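Side-chain contacts in gram-negative insecticidal protein (Chromobacterium piscinae, PDB 6FBM), which acts as an insecticidal toxin of the MACPF and beta-tripod families and, like its perforin-type relatives, probably forms pores in target membranes: residues S219-E222 / K223-S227; F109-T112 / D113-T117; I410-Q413 / G414-A417; S194-S197 / L198-A202. All blocks are in the same frame, centred on the assembly; numbering follows the deposited sequence.

Interaction 1: S219-E222 / K223-S227; sequences SEME and KQVNS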
ATOM      1  N   SER A 219       0.834 -16.262  43.976  1.00 30.65           N
ATOM      2  CA  SER A 219       1.071 -17.712  43.962  1.00 30.64           C
ATOM      3  C   SER A 219       2.520 -18.057  44.300  1.00 30.16           C
ATOM      4  O   SER A 219       3.415 -17.202  44.308  1.00 29.50           O
ATOM      5  CB  SER A 219       0.743 -18.296  42.588  1.00 29.55           C
ATOM      6  OG  SER A 219       1.591 -17.740  41.590  1.00 27.65           O
ATOM      7  N   GLU A 220       2.736 -19.337  44.560  1.00 33.59           N
ATOM      8  CA  GLU A 220       4.076 -19.861  44.716  1.00 38.05           C
ATOM      9  C   GLU A 220       4.839 -19.718  43.399  1.00 36.88           C
ATOM     10  O   GLU A 220       5.993 -19.304  43.400  1.00 35.40           O
ATOM     11  CB  GLU A 220       4.020 -21.327  45.184  1.00 42.26           C
ATOM     12  CG  GLU A 220       5.362 -22.029  45.389  1.00 47.67           C
ATOM     13  CD  GLU A 220       6.263 -21.381  46.438  1.00 54.19           C
ATOM     14  OE1 GLU A 220       5.900 -20.396  47.134  1.00 58.55           O
ATOM     15  OE2 GLU A 220       7.395 -21.895  46.575  1.00 55.80           O
ATOM     16  N   MET A 221       4.185 -20.026  42.278  1.00 34.97           N
ATOM     17  CA  MET A 221       4.832 -19.906  40.977  1.00 33.27           C
ATOM     18  C   MET A 221       5.255 -18.463  40.703  1.00 30.63           C
ATOM     19  O   MET A 221       6.335 -18.249  40.168  1.00 25.61           O
ATOM     20  CB  MET A 221       3.944 -20.434  39.861  1.00 37.03           C
ATOM     21  CG  MET A 221       4.682 -20.695  38.550  1.00 42.50           C
ATOM     22  SD  MET A 221       3.685 -21.678  37.387  1.00 50.77           S
ATOM     23  CE  MET A 221       2.222 -20.639  37.263  1.00 52.81           C
ATOM     24  N   GLU A 222       4.428 -17.478  41.084  1.00 29.19           N
ATOM     25  CA  GLU A 222       4.796 -16.069  40.904  1.00 29.28           C
ATOM     26  C   GLU A 222       6.065 -15.724  41.684  1.00 30.80           C
ATOM     27  O   GLU A 222       6.935 -15.015  41.177  1.00 32.12           O
ATOM     28  CB  GLU A 222       3.671 -15.105  41.334  1.00 28.99           C
ATOM     29  CG  GLU A 222       4.039 -13.618  41.173  1.00 27.28           C
ATOM     30  CD  GLU A 222       2.891 -12.704  41.570  1.00 28.77           C
ATOM     31  OE1 GLU A 222       2.471 -12.705  42.752  1.00 28.35           O
ATOM     32  OE2 GLU A 222       2.408 -11.943  40.698  1.00 28.86           O
ATOM     33  N   LYS A 223       6.138 -16.195  42.922  1.00 31.83           N
ATOM     34  CA  LYS A 223       7.298 -15.937  43.733  1.00 35.02           C
ATOM     35  C   LYS A 223       8.539 -16.514  43.034  1.00 30.74           C
ATOM     36  O   LYS A 223       9.522 -15.802  42.837  1.00 27.38           O
ATOM     37  CB  LYS A 223       7.108 -16.507  45.156  1.00 39.37           C
ATOM     38  CG  LYS A 223       8.278 -16.193  46.066  1.00 44.20           C
ATOM     39  CD  LYS A 223       8.553 -17.367  47.028  1.00 47.81           C
ATOM     40  CE  LYS A 223       9.851 -17.139  47.769  1.00 50.60           C
ATOM     41  NZ  LYS A 223      10.431 -18.425  48.289  1.00 52.62           N
ATOM     42  N   GLN A 224       8.448 -17.779  42.625  1.00 29.35           N
ATOM     43  CA  GLN A 224       9.539 -18.503  41.972  1.00 30.16           C
ATOM     44  C   GLN A 224      10.015 -17.821  40.695  1.00 26.33           C
ATOM     45  O   GLN A 224      11.217 -17.716  40.466  1.00 25.46           O
ATOM     46  CB  GLN A 224       9.124 -19.964  41.644  1.00 34.99           C
ATOM     47  CG  GLN A 224       8.869 -20.895  42.844  1.00 39.41           C
ATOM     48  CD  GLN A 224      10.078 -21.077  43.770  1.00 45.92           C
ATOM     49  OE1 GLN A 224      11.210 -21.182  43.312  1.00 53.10           O
ATOM     50  NE2 GLN A 224       9.830 -21.114  45.092  1.00 46.50           N
ATOM     51  N   VAL A 225       9.076 -17.344  39.883  1.00 22.81           N
ATOM     52  CA  VAL A 225       9.394 -16.677  38.613  1.00 21.41           C
ATOM     53  C   VAL A 225       9.984 -15.279  38.862  1.00 20.53           C
ATOM     54  O   VAL A 225      10.941 -14.894  38.185  1.00 19.39           O
ATOM     55  CB  VAL A 225       8.163 -16.645  37.643  1.00 19.89           C
ATOM     56  CG1 VAL A 225       8.300 -15.593  36.551  1.00 19.67           C
ATOM     57  CG2 VAL A 225       7.952 -18.024  37.031  1.00 18.98           C
ATOM     58  N   ASN A 226       9.413 -14.537  39.811  1.00 19.99           N
ATOM     59  CA  ASN A 226       9.950 -13.216  40.189  1.00 20.75           C
ATOM     60  C   ASN A 226      11.397 -13.313  40.657  1.00 19.80           C
ATOM     61  O   ASN A 226      12.239 -12.497  40.305  1.00 20.19           O
ATOM     62  CB  ASN A 226       9.113 -12.549  41.294  1.00 21.07           C
ATOM     63  CG  ASN A 226       7.821 -11.925  40.772  1.00 22.19           C
ATOM     64  OD1 ASN A 226       7.667 -11.672  39.571  1.00 23.43           O
ATOM     65  ND2 ASN A 226       6.904 -11.634  41.679  1.00 23.31           N
ATOM     66  N   SER A 227      11.656 -14.340  41.450  1.00 20.09           N
ATOM     67  CA  SER A 227      12.991 -14.636  41.947  1.00 20.64           C
ATOM     68  C   SER A 227      13.977 -14.930  40.801  1.00 20.80           C
ATOM     69  O   SER A 227      15.104 -14.433  40.776  1.00 22.03           O
ATOM     70  CB  SER A 227      12.912 -15.827  42.891  1.00 20.62           C
ATOM     71  OG  SER A 227      14.087 -15.922  43.648  1.00 22.22           O
TER

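Interaction 2: F109-T112 / D113-T117; sequences FTTT and DQQLT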
ATOM      1  N   PHE A 109      24.281 -14.711  26.475  1.00 21.90           N
ATOM      2  CA  PHE A 109      24.799 -14.389  27.810  1.00 21.17           C
ATOM      3  C   PHE A 109      25.846 -13.300  27.731  1.00 20.26           C
ATOM      4  O   PHE A 109      26.594 -13.224  26.759  1.00 20.28           O
ATOM      5  CB  PHE A 109      25.465 -15.616  28.439  1.00 21.07           C
ATOM      6  CG  PHE A 109      24.623 -16.854  28.406  1.00 20.98           C
ATOM      7  CD1 PHE A 109      23.455 -16.931  29.136  1.00 20.97           C
ATOM      8  CD2 PHE A 109      25.010 -17.946  27.642  1.00 21.50           C
ATOM      9  CE1 PHE A 109      22.688 -18.081  29.119  1.00 21.40           C
ATOM     10  CE2 PHE A 109      24.249 -19.095  27.602  1.00 21.70           C
ATOM     11  CZ  PHE A 109      23.077 -19.164  28.339  1.00 21.95           C
ATOM     12  N   THR A 110      25.934 -12.477  28.769  1.00 20.81           N
ATOM     13  CA  THR A 110      27.002 -11.482  28.850  1.00 19.94           C
ATOM     14  C   THR A 110      28.317 -12.229  28.999  1.00 19.56           C
ATOM     15  O   THR A 110      28.372 -13.347  29.485  1.00 18.80           O
ATOM     16  CB  THR A 110      26.876 -10.515  30.035  1.00 19.77           C
ATOM     17  OG1 THR A 110      26.918 -11.252  31.271  1.00 20.79           O
ATOM     18  CG2 THR A 110      25.596  -9.669  29.949  1.00 20.44           C
ATOM     19  N   THR A 111      29.377 -11.587  28.564  1.00 19.21           N
ATOM     20  CA  THR A 111      30.678 -12.165  28.685  1.00 19.46           C
ATOM     21  C   THR A 111      31.071 -12.343  30.179  1.00 19.70           C
ATOM     22  O   THR A 111      31.702 -13.321  30.543  1.00 18.83           O
ATOM     23  CB  THR A 111      31.714 -11.339  27.883  1.00 19.20           C
ATOM     24  OG1 THR A 111      32.903 -12.137  27.732  1.00 19.66           O
ATOM     25  CG2 THR A 111      32.029  -9.995  28.547  1.00 18.35           C
ATOM     26  N   THR A 112      30.655 -11.425  31.039  1.00 20.42           N
ATOM     27  CA  THR A 112      30.882 -11.577  32.474  1.00 21.88           C
ATOM     28  C   THR A 112      30.249 -12.890  33.030  1.00 20.43           C
ATOM     29  O   THR A 112      30.935 -13.707  33.661  1.00 19.69           O
ATOM     30  CB  THR A 112      30.373 -10.319  33.240  1.00 24.78           C
ATOM     31  OG1 THR A 112      31.177  -9.183  32.890  1.00 24.52           O
ATOM     32  CG2 THR A 112      30.473 -10.512  34.766  1.00 25.74           C
ATOM     33  N   ASP A 113      28.958 -13.091  32.749  1.00 19.38           N
ATOM     34  CA  ASP A 113      28.236 -14.283  33.211  1.00 18.67           C
ATOM     35  C   ASP A 113      28.826 -15.562  32.672  1.00 19.12           C
ATOM     36  O   ASP A 113      28.807 -16.583  33.346  1.00 19.18           O
ATOM     37  CB  ASP A 113      26.746 -14.210  32.845  1.00 18.23           C
ATOM     38  CG  ASP A 113      25.997 -13.152  33.640  1.00 18.58           C
ATOM     39  OD1 ASP A 113      26.421 -12.794  34.726  1.00 20.08           O
ATOM     40  OD2 ASP A 113      24.965 -12.653  33.194  1.00 20.31           O
ATOM     41  N   GLN A 114      29.342 -15.524  31.451  1.00 19.18           N
ATOM     42  CA  GLN A 114      29.981 -16.694  30.876  1.00 19.32           C
ATOM     43  C   GLN A 114      31.178 -17.125  31.707  1.00 18.91           C
ATOM     44  O   GLN A 114      31.395 -18.309  31.932  1.00 19.46           O
ATOM     45  CB  GLN A 114      30.425 -16.407  29.440  1.00 20.17           C
ATOM     46  CG  GLN A 114      29.301 -16.302  28.430  1.00 19.71           C
ATOM     47  CD  GLN A 114      29.790 -15.819  27.085  1.00 20.18           C
ATOM     48  OE1 GLN A 114      29.344 -14.777  26.582  1.00 21.38           O
ATOM     49  NE2 GLN A 114      30.716 -16.566  26.487  1.00 19.23           N
ATOM     50  N   GLN A 115      31.946 -16.146  32.153  1.00 19.06           N
ATOM     51  CA  GLN A 115      33.174 -16.397  32.884  1.00 20.09           C
ATOM     52  C   GLN A 115      32.927 -16.603  34.386  1.00 19.24           C
ATOM     53  O   GLN A 115      33.676 -17.321  35.036  1.00 21.00           O
ATOM     54  CB  GLN A 115      34.146 -15.244  32.678  1.00 20.30           C
ATOM     55  CG  GLN A 115      34.488 -14.950  31.240  1.00 20.72           C
ATOM     56  CD  GLN A 115      35.551 -13.854  31.136  1.00 21.97           C
ATOM     57  OE1 GLN A 115      36.764 -14.130  31.085  1.00 23.60           O
ATOM     58  NE2 GLN A 115      35.105 -12.608  31.052  1.00 23.34           N
ATOM     59  N   LEU A 116      31.902 -15.964  34.941  1.00 17.02           N
ATOM     60  CA  LEU A 116      31.564 -16.209  36.335  1.00 16.19           C
ATOM     61  C   LEU A 116      31.219 -17.665  36.614  1.00 15.44           C
ATOM     62  O   LEU A 116      30.780 -18.414  35.739  1.00 16.26           O
ATOM     63  CB  LEU A 116      30.427 -15.304  36.813  1.00 15.44           C
ATOM     64  CG  LEU A 116      30.849 -13.853  37.025  1.00 15.77           C
ATOM     65  CD1 LEU A 116      29.641 -13.040  37.489  1.00 15.51           C
ATOM     66  CD2 LEU A 116      32.009 -13.786  38.054  1.00 15.61           C
ATOM     67  N   THR A 117      31.416 -18.036  37.854  1.00 14.54           N
ATOM     68  CA  THR A 117      31.118 -19.351  38.332  1.00 14.22           C
ATOM     69  C   THR A 117      29.869 -19.193  39.207  1.00 13.66           C
ATOM     70  O   THR A 117      29.416 -18.061  39.435  1.00 12.84           O
ATOM     71  CB  THR A 117      32.374 -19.945  39.012  1.00 14.42           C
ATOM     72  OG1 THR A 117      32.268 -21.356  39.073  1.00 14.93           O
ATOM     73  CG2 THR A 117      32.606 -19.414  40.379  1.00 14.17           C
TER

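Interaction 3: I410-Q413 / G414-A417; sequences IPPQ and GYRA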
ATOM      1  N   ILE A 410      23.415 -22.404  62.355  1.00 15.24           N
ATOM      2  CA  ILE A 410      22.616 -23.314  61.573  1.00 14.89           C
ATOM      3  C   ILE A 410      22.602 -22.721  60.164  1.00 14.26           C
ATOM      4  O   ILE A 410      22.032 -21.642  59.961  1.00 13.29           O
ATOM      5  CB  ILE A 410      21.176 -23.468  62.111  1.00 14.43           C
ATOM      6  CG1 ILE A 410      21.175 -23.908  63.568  1.00 13.97           C
ATOM      7  CG2 ILE A 410      20.425 -24.507  61.282  1.00 14.79           C
ATOM      8  CD1 ILE A 410      19.838 -23.723  64.260  1.00 14.41           C
ATOM      9  N   PRO A 411      23.248 -23.397  59.203  1.00 14.54           N
ATOM     10  CA  PRO A 411      23.272 -22.819  57.861  1.00 15.41           C
ATOM     11  C   PRO A 411      21.969 -23.046  57.116  1.00 17.43           C
ATOM     12  O   PRO A 411      21.296 -24.078  57.333  1.00 19.29           O
ATOM     13  CB  PRO A 411      24.398 -23.581  57.156  1.00 14.84           C
ATOM     14  CG  PRO A 411      24.950 -24.555  58.160  1.00 14.66           C
ATOM     15  CD  PRO A 411      23.929 -24.698  59.242  1.00 14.02           C
ATOM     16  N   PRO A 412      21.606 -22.113  56.207  1.00 19.28           N
ATOM     17  CA  PRO A 412      20.495 -22.430  55.280  1.00 19.14           C
ATOM     18  C   PRO A 412      20.896 -23.569  54.365  1.00 20.16           C
ATOM     19  O   PRO A 412      22.087 -23.861  54.225  1.00 17.67           O
ATOM     20  CB  PRO A 412      20.313 -21.156  54.484  1.00 18.36           C
ATOM     21  CG  PRO A 412      21.648 -20.465  54.566  1.00 18.98           C
ATOM     22  CD  PRO A 412      22.257 -20.828  55.879  1.00 18.53           C
ATOM     23  N   GLN A 413      19.890 -24.197  53.762  1.00 25.63           N
ATOM     24  CA  GLN A 413      20.073 -25.362  52.895  1.00 29.89           C
ATOM     25  C   GLN A 413      21.149 -25.095  51.830  1.00 27.62           C
ATOM     26  O   GLN A 413      21.064 -24.092  51.091  1.00 25.44           O
ATOM     27  CB  GLN A 413      18.749 -25.758  52.188  1.00 37.22           C
ATOM     28  CG  GLN A 413      18.816 -27.116  51.439  1.00 43.33           C
ATOM     29  CD  GLN A 413      18.964 -28.320  52.397  1.00 51.02           C
ATOM     30  OE1 GLN A 413      18.733 -28.188  53.618  1.00 53.59           O
ATOM     31  NE2 GLN A 413      19.393 -29.465  51.866  1.00 55.75           N
ATOM     32  N   GLY A 414      22.152 -25.982  51.797  1.00 23.86           N
ATOM     33  CA  GLY A 414      23.253 -25.899  50.845  1.00 22.28           C
ATOM     34  C   GLY A 414      24.498 -25.159  51.307  1.00 21.24           C
ATOM     35  O   GLY A 414      25.495 -25.175  50.598  1.00 20.93           O
ATOM     36  N   TYR A 415      24.453 -24.519  52.481  1.00 19.64           N
ATOM     37  CA  TYR A 415      25.596 -23.761  53.000  1.00 19.11           C
ATOM     38  C   TYR A 415      26.241 -24.432  54.230  1.00 18.57           C
ATOM     39  O   TYR A 415      25.731 -25.404  54.758  1.00 17.46           O
ATOM     40  CB  TYR A 415      25.162 -22.344  53.318  1.00 17.65           C
ATOM     41  CG  TYR A 415      24.654 -21.585  52.139  1.00 17.67           C
ATOM     42  CD1 TYR A 415      23.405 -21.870  51.583  1.00 17.30           C
ATOM     43  CD2 TYR A 415      25.413 -20.547  51.560  1.00 17.28           C
ATOM     44  CE1 TYR A 415      22.934 -21.167  50.485  1.00 17.11           C
ATOM     45  CE2 TYR A 415      24.940 -19.834  50.457  1.00 16.71           C
ATOM     46  CZ  TYR A 415      23.712 -20.150  49.928  1.00 16.85           C
ATOM     47  OH  TYR A 415      23.261 -19.445  48.867  1.00 15.65           O
ATOM     48  N   ARG A 416      27.386 -23.906  54.647  1.00 19.75           N
ATOM     49  CA  ARG A 416      28.147 -24.456  55.768  1.00 20.24           C
ATOM     50  C   ARG A 416      28.722 -23.339  56.603  1.00 20.36           C
ATOM     51  O   ARG A 416      29.074 -22.292  56.076  1.00 20.27           O
ATOM     52  CB  ARG A 416      29.346 -25.256  55.248  1.00 20.86           C
ATOM     53  CG  ARG A 416      29.016 -26.394  54.319  1.00 19.77           C
ATOM     54  CD  ARG A 416      28.485 -27.579  55.097  1.00 19.86           C
ATOM     55  NE  ARG A 416      28.225 -28.651  54.152  1.00 20.59           N
ATOM     56  CZ  ARG A 416      27.147 -28.774  53.386  1.00 20.17           C
ATOM     57  NH1 ARG A 416      26.147 -27.919  53.469  1.00 20.15           N
ATOM     58  NH2 ARG A 416      27.088 -29.784  52.532  1.00 20.92           N
ATOM     59  N   ALA A 417      28.843 -23.579  57.904  1.00 19.84           N
ATOM     60  CA  ALA A 417      29.525 -22.645  58.797  1.00 18.28           C
ATOM     61  C   ALA A 417      30.998 -23.043  58.919  1.00 17.53           C
ATOM     62  O   ALA A 417      31.346 -24.214  58.833  1.00 16.76           O
ATOM     63  CB  ALA A 417      28.852 -22.629  60.152  1.00 18.08           C
TER

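Interaction 4: S194-S197 / L198-A202; sequences SSQS and LSTTA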
ATOM      1  N   SER A 194      15.868 -21.808  46.079  1.00 67.88           N
ATOM      2  CA  SER A 194      16.007 -22.862  45.083  1.00 73.50           C
ATOM      3  C   SER A 194      15.489 -24.228  45.610  1.00 75.16           C
ATOM      4  O   SER A 194      16.257 -25.123  45.997  1.00 74.63           O
ATOM      5  CB  SER A 194      17.469 -22.944  44.621  1.00 73.17           C
ATOM      6  OG  SER A 194      17.598 -23.535  43.341  1.00 66.16           O
ATOM      7  N   SER A 195      14.153 -24.349  45.586  1.00 72.50           N
ATOM      8  CA  SER A 195      13.414 -25.579  45.913  1.00 69.11           C
ATOM      9  C   SER A 195      12.932 -26.305  44.637  1.00 64.70           C
ATOM     10  O   SER A 195      13.262 -27.469  44.419  1.00 64.02           O
ATOM     11  CB  SER A 195      12.211 -25.230  46.798  1.00 69.58           C
ATOM     12  OG  SER A 195      11.423 -24.200  46.203  1.00 67.61           O
ATOM     13  N   GLN A 196      12.139 -25.590  43.822  1.00 56.98           N
ATOM     14  CA  GLN A 196      11.709 -26.010  42.467  1.00 47.77           C
ATOM     15  C   GLN A 196      12.888 -25.917  41.484  1.00 40.45           C
ATOM     16  O   GLN A 196      13.730 -25.040  41.619  1.00 35.81           O
ATOM     17  CB  GLN A 196      10.560 -25.096  42.016  1.00 49.32           C
ATOM     18  CG  GLN A 196       9.906 -25.356  40.660  1.00 51.64           C
ATOM     19  CD  GLN A 196       8.862 -24.270  40.319  1.00 56.37           C
ATOM     20  OE1 GLN A 196       8.901 -23.666  39.244  1.00 60.58           O
ATOM     21  NE2 GLN A 196       7.937 -24.007  41.249  1.00 57.40           N
ATOM     22  N   SER A 197      12.942 -26.812  40.494  1.00 35.53           N
ATOM     23  CA  SER A 197      14.091 -26.863  39.557  1.00 31.45           C
ATOM     24  C   SER A 197      14.166 -25.568  38.724  1.00 29.77           C
ATOM     25  O   SER A 197      13.145 -24.954  38.435  1.00 29.89           O
ATOM     26  CB  SER A 197      14.070 -28.126  38.668  1.00 29.44           C
ATOM     27  OG  SER A 197      13.345 -27.957  37.452  1.00 28.47           O
ATOM     28  N   LEU A 198      15.380 -25.133  38.402  1.00 28.62           N
ATOM     29  CA  LEU A 198      15.634 -23.902  37.640  1.00 25.91           C
ATOM     30  C   LEU A 198      15.011 -24.004  36.249  1.00 26.10           C
ATOM     31  O   LEU A 198      14.398 -23.041  35.765  1.00 28.97           O
ATOM     32  CB  LEU A 198      17.148 -23.603  37.565  1.00 24.59           C
ATOM     33  CG  LEU A 198      17.731 -22.378  36.811  1.00 24.98           C
ATOM     34  CD1 LEU A 198      17.678 -22.536  35.284  1.00 23.72           C
ATOM     35  CD2 LEU A 198      17.040 -21.086  37.265  1.00 24.50           C
ATOM     36  N   SER A 199      15.125 -25.170  35.629  1.00 24.89           N
ATOM     37  CA  SER A 199      14.643 -25.350  34.273  1.00 24.54           C
ATOM     38  C   SER A 199      13.112 -25.175  34.176  1.00 24.22           C
ATOM     39  O   SER A 199      12.615 -24.562  33.219  1.00 24.93           O
ATOM     40  CB  SER A 199      15.129 -26.695  33.702  1.00 24.77           C
ATOM     41  OG  SER A 199      14.448 -27.784  34.309  1.00 25.11           O
ATOM     42  N   THR A 200      12.387 -25.683  35.179  1.00 23.99           N
ATOM     43  CA  THR A 200      10.938 -25.512  35.276  1.00 22.72           C
ATOM     44  C   THR A 200      10.574 -24.042  35.510  1.00 22.28           C
ATOM     45  O   THR A 200       9.678 -23.515  34.872  1.00 23.44           O
ATOM     46  CB  THR A 200      10.344 -26.437  36.378  1.00 23.74           C
ATOM     47  OG1 THR A 200      10.417 -27.799  35.948  1.00 22.16           O
ATOM     48  CG2 THR A 200       8.864 -26.101  36.678  1.00 23.89           C
ATOM     49  N   THR A 201      11.278 -23.372  36.417  1.00 21.88           N
ATOM     50  CA  THR A 201      11.072 -21.930  36.651  1.00 21.62           C
ATOM     51  C   THR A 201      11.315 -21.112  35.379  1.00 21.22           C
ATOM     52  O   THR A 201      10.580 -20.165  35.094  1.00 19.99           O
ATOM     53  CB  THR A 201      11.975 -21.428  37.783  1.00 21.06           C
ATOM     54  OG1 THR A 201      11.841 -22.311  38.901  1.00 21.55           O
ATOM     55  CG2 THR A 201      11.584 -20.024  38.216  1.00 20.56           C
ATOM     56  N   ALA A 202      12.333 -21.492  34.623  1.00 20.69           N
ATOM     57  CA  ALA A 202      12.646 -20.817  33.377  1.00 21.14           C
ATOM     58  C   ALA A 202      11.543 -21.016  32.369  1.00 20.99           C
ATOM     59  O   ALA A 202      11.103 -20.063  31.737  1.00 19.33           O
ATOM     60  CB  ALA A 202      13.973 -21.325  32.826  1.00 20.78           C
TER

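Interaction 1: S219-E222 / K223-S227
E220 and Q224, one turn apart at the start of helix 220-230, meet through their polar ends: Q224 NE2 donates to E220 OE2 over 3.0 Å. The carboxylate is approached from above its plane, the donor standing 54° out of it, and the two flat groups are turned 51° against each other. E220 reaches this point by a kink at chi2 (60°), which bends its carboxylate forward along the helix, toward Q224.

The closer part lies in the backbone and on the flank of the buried V225, whose N bonds to M221 O at 2.9 Å; the M221 and V225 side chains themselves only graze, CG to CG2 at 4.5 Å. Just before the first turn, S219 is the N-cap: its OG accepts from E222 N at 2.9 Å, and the same oxygen also bonds to E216 O.

The solvent side is looser. E222 and N226 run alongside each other, with E222 CG 3.5 Å from N226 ND2 and their carboxylate and amide planes nearly parallel. Their heads are not bonded to each other; E222 turns its carboxylate to G218 N. K223 stretches beside E220 and points the same way, but E220 OE2 and K223 NZ remain 4.9 Å apart, and the lysine has a long, weak ion pair with D193.

M221 and V225 pack on M204 of helix 198-209, V225 also touching S205, while Q224 lies against S195 and Q196 in the loop before that helix; strand 232-239 follows helix 220-230 in the chain.

Interaction 2: F109-T112 / D113-T117
T110 is the N-cap of the short helix 111-115, and its side chain meets D113, the third residue of that helix, which belongs to the helical segment between two long strands of the MACPF sheet, 64-78 and 120-134. The two side chains lie askew to each other. T110 OG1 sits between its own backbone N and carbonyl carbon (chi1 61°), a setting that turns the oxygen towards the first turn, where it accepts from D113 N at 3.1 Å with an N-H...O angle of 163°. The D113 carboxylate has a firm partner in T233, bonded through OD2.

The next pairs, each four residues apart, run alongside rather than across. T111 and Q115 point the same way, yet T111 OG1 stays 4.0 Å from Q115 NE2; the Q115 amide is bonded instead to H526 and to the carbonyl of Q527, near the chain's end. T112 and L116 are likewise side by side, methyl against methyl, with T112 CG2 3.8 Å from L116 CD1.

On the buried flank the aliphatic part of Q114 lies against F109, CG to CB at 3.9 Å. From there the F109 ring leads away into the core, where it meets Y84 and Y121 edge-to-face.

The helix closes with L116 N bonded to T112 O at 2.8 Å.

Interaction 3: I410-Q413 / G414-A417
The carbonyl oxygen of Y415 is met from two directions. Across the turn, P411 CB lies against it at 3.3 Å; from its own strand, R416 NH1 donates to it at 2.9 Å. The oxygen lies in the guanidinium plane of R416, whereas the nitrogen stands 61° out of the carbonyl plane. The arginine bends back over the carbonyl of the residue before it, and its N-H reaches the oxygen from above the carbonyl plane and not on a lone pair.

The bond that closes the turn runs from Y415 N to P412 O, 3.0 Å long with an N-H...O angle of 157°. Within the turn, G414 has a positive phi of 93°, the conformation expected of a glycine in the third position of a type II turn.

Apolar contacts accompany the turn. P411 CB meets Y415 CB at 4.1 Å, and the proline ring of P412 lies askew to the tyrosine, its CG 3.7 Å from Y415 CD1. The aromatic ring is also flanked by carbonyls: Q413 O approaches CD1 of Y415 to 3.3 Å, and both this oxygen and P412 O lie at the ring's edge, close to its plane. At the far end of the ring, Y415 OH is bonded to G381 O, while H441 meets the ring edge-to-face; together these contacts probably restrict rotation of the tyrosine.

The arrangement is a type II beta turn linking two sheets: strand 403-410 pairs with 421-426, whereas strand 415-416 pairs with 439-441. It lies in the beta-rich C-terminal part of the chain, probably the beta-tripod region.

Interaction 4: S194-S197 / L198-A202
S197, at the N-cap position of helix 198-209, meets the first turn through both its hydroxyl and its carbonyl. The hydroxyl contacts are weak: S197 OG lies 3.3 Å from T200 OG1 and 3.3 Å from S199 OG, and in neither pair is the donor fixed. Three hydroxyls thus gather at the outer face of the helix start.

The carbonyl is the firmer acceptor. T201 N bonds to S197 O at 3.2 Å with an N-H...O angle of 168°. T201 OG1 also lies 3.0 Å from that oxygen, its chi1 of -49° setting the hydroxyl beside the backbone N, within reach of S197 O one turn earlier. Q196 OE1 is a rival acceptor, 3.3 Å from T201 OG1; the single proton could serve either.

In van der Waals contact, the extended Q196 side chain crosses T200 at about a right angle, with OE1 3.5 Å from the CG2 methyl of T200. L198 points away from these groups and packs on V77, T120 and F228.

This is the first turn of a helix, with S197 at the N-cap position, in the helical insertion between strands 179-187 and 232-239, probably corresponding to the second helical cluster, which in pore-forming MACPF relatives unfolds into membrane-spanning strands.

In the fold
Interactions 1, 2 and 4 lie in the MACPF part of the chain and concern helix starts; interaction 3 is a turn between strands in the C-terminal part. Interaction 2 is the buried one, with the D113 and Q115 side chains bonded to other parts of the fold, whereas interaction 4 is a surface contact pairing one sound backbone bond with weak hydroxyl bonds, and interactions 1 and 3 are partly buried. Only interactions 1 and 4 touch: their helices, 220-230 and 198-209, are successive, and Q224 CG lies 3.6 Å from Q196 NE2. Interaction 3 stays apart, about 6 Å from interaction 4 at the nearest atoms, and uses prolines, a glycine and an aromatic ring where interactions 1 and 2 use hydroxyl caps.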